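Farnesyl diphosphate phosphatase YisP (Bacillus subtilis subsp. subtilis, PDB 3WE9) hydrolyses farnesyl diphosphate to farnesol and diphosphate, an activity involved in biofilm formation. Local coordinates at residues 225-228 / 229-232. Sequence-based numbering, arbitrary orientation.
Sequences LFPQ and YSQK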
loop_
_atom_site.group_PDB
_atom_site.type_symbol
_atom_site.label_atom_id
_atom_site.label_comp_id
_atom_site.label_asym_id
_atom_site.label_seq_id
_atom_site.Cartn_x
_atom_site.Cartn_y
_atom_site.Cartn_z
ATOM N N LEU A 225 -4.267 15.521 -12.479
ATOM C CA LEU A 225 -4.147 14.835 -13.765
ATOM C C LEU A 225 -4.968 13.555 -13.873
ATOM O O LEU A 225 -5.244 13.089 -14.975
ATOM C CB LEU A 225 -2.688 14.498 -14.061
ATOM C CG LEU A 225 -1.718 15.669 -14.205
ATOM C CD1 LEU A 225 -0.328 15.120 -14.483
ATOM C CD2 LEU A 225 -2.172 16.593 -15.328
ATOM N N PHE A 226 -5.335 12.970 -12.739
ATOM C CA PHE A 226 -6.135 11.751 -12.762
ATOM C C PHE A 226 -7.544 12.085 -13.228
ATOM O O PHE A 226 -8.039 13.178 -12.969
ATOM C CB PHE A 226 -6.209 11.133 -11.365
ATOM C CG PHE A 226 -5.001 10.328 -10.996
ATOM C CD1 PHE A 226 -4.898 8.996 -11.385
ATOM C CD2 PHE A 226 -3.965 10.900 -10.264
ATOM C CE1 PHE A 226 -3.773 8.236 -11.049
ATOM C CE2 PHE A 226 -2.836 10.154 -9.922
ATOM C CZ PHE A 226 -2.741 8.819 -10.315
ATOM N N PRO A 227 -8.208 11.149 -13.922
ATOM C CA PRO A 227 -9.572 11.434 -14.378
ATOM C C PRO A 227 -10.477 11.603 -13.162
ATOM O O PRO A 227 -10.208 11.028 -12.099
ATOM C CB PRO A 227 -9.922 10.202 -15.215
ATOM C CG PRO A 227 -9.101 9.109 -14.587
ATOM C CD PRO A 227 -7.781 9.799 -14.333
ATOM N N GLN A 228 -11.540 12.391 -13.304
ATOM C CA GLN A 228 -12.450 12.618 -12.188
ATOM C C GLN A 228 -12.946 11.336 -11.519
ATOM O O GLN A 228 -13.085 11.298 -10.295
ATOM C CB GLN A 228 -13.656 13.455 -12.629
ATOM C CG GLN A 228 -13.297 14.868 -13.057
ATOM C CD GLN A 228 -12.866 15.755 -11.896
ATOM O OE1 GLN A 228 -12.116 16.714 -12.081
ATOM N NE2 GLN A 228 -13.355 15.450 -10.698
ATOM N N TYR A 229 -13.206 10.290 -12.300
ATOM C CA TYR A 229 -13.709 9.056 -11.709
ATOM C C TYR A 229 -12.751 8.371 -10.732
ATOM O O TYR A 229 -13.187 7.544 -9.942
ATOM C CB TYR A 229 -14.167 8.063 -12.796
ATOM C CG TYR A 229 -13.084 7.457 -13.678
ATOM C CD1 TYR A 229 -12.275 6.411 -13.220
ATOM C CD2 TYR A 229 -12.906 7.900 -14.986
ATOM C CE1 TYR A 229 -11.316 5.821 -14.053
ATOM C CE2 TYR A 229 -11.953 7.324 -15.825
ATOM C CZ TYR A 229 -11.163 6.288 -15.360
ATOM O OH TYR A 229 -10.222 5.732 -16.201
ATOM N N SER A 230 -11.464 8.711 -10.769
ATOM C CA SER A 230 -10.511 8.086 -9.844
ATOM C C SER A 230 -9.783 9.060 -8.903
ATOM O O SER A 230 -8.989 8.636 -8.057
ATOM C CB SER A 230 -9.482 7.238 -10.620
ATOM O OG SER A 230 -8.656 8.027 -11.462
ATOM N N GLN A 231 -10.064 10.355 -9.032
ATOM C CA GLN A 231 -9.421 11.365 -8.186
ATOM C C GLN A 231 -9.761 11.233 -6.708
ATOM O O GLN A 231 -8.884 11.357 -5.851
ATOM C CB GLN A 231 -9.790 12.779 -8.640
ATOM C CG GLN A 231 -9.086 13.225 -9.897
ATOM C CD GLN A 231 -9.216 14.717 -10.137
ATOM O OE1 GLN A 231 -8.728 15.238 -11.138
ATOM N NE2 GLN A 231 -9.867 15.412 -9.214
ATOM N N LYS A 232 -11.033 11.005 -6.403
ATOM C CA LYS A 232 -11.441 10.861 -5.016
ATOM C C LYS A 232 -10.764 9.655 -4.384
ATOM O O LYS A 232 -10.473 9.654 -3.188
ATOM C CB LYS A 232 -12.962 10.734 -4.912
ATOM C CG LYS A 232 -13.691 12.005 -5.322
ATOM C CD LYS A 232 -15.195 11.892 -5.152
ATOM C CE LYS A 232 -15.598 11.906 -3.687
ATOM N NZ LYS A 232 -17.076 12.072 -3.562
#
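P227 lays its CG against the ring of Y229 where the chain passes from a loop into a helix. This CG stands over one face of the Y229 ring, displaced toward the rim and 3.8 Å from the centroid, in a CH-pi contact. CB of P227 adds a touch at CE2 of Y229, 3.6 Å away. The aromatic ring folds back to the proline because CG of Y229 lies between the backbone N and the carbonyl carbon (chi1 68°). S230 closes the packed side: its OG lies 3.3 Å from CG of P227 and hydrogen-bonds to the carbonyl oxygen of L140. An alanine in place of Y229 would probably leave CG and CB of P227 without their aromatic partner.

Backbone bonds tie the turn together. N of S230 donates to O of P227 at 3.0 Å, and N of Q231 reaches the same oxygen only weakly. On the solvent side, the amides of Q228 and Q231 pass loosely, their planes 48° apart.

The turn lies between helix 199-221 and the body of helix 228-250. F226 is buried against L148 of helix 145-165, while Y229 packs on P37 and R142 in neighbouring loops of this all-helical fold.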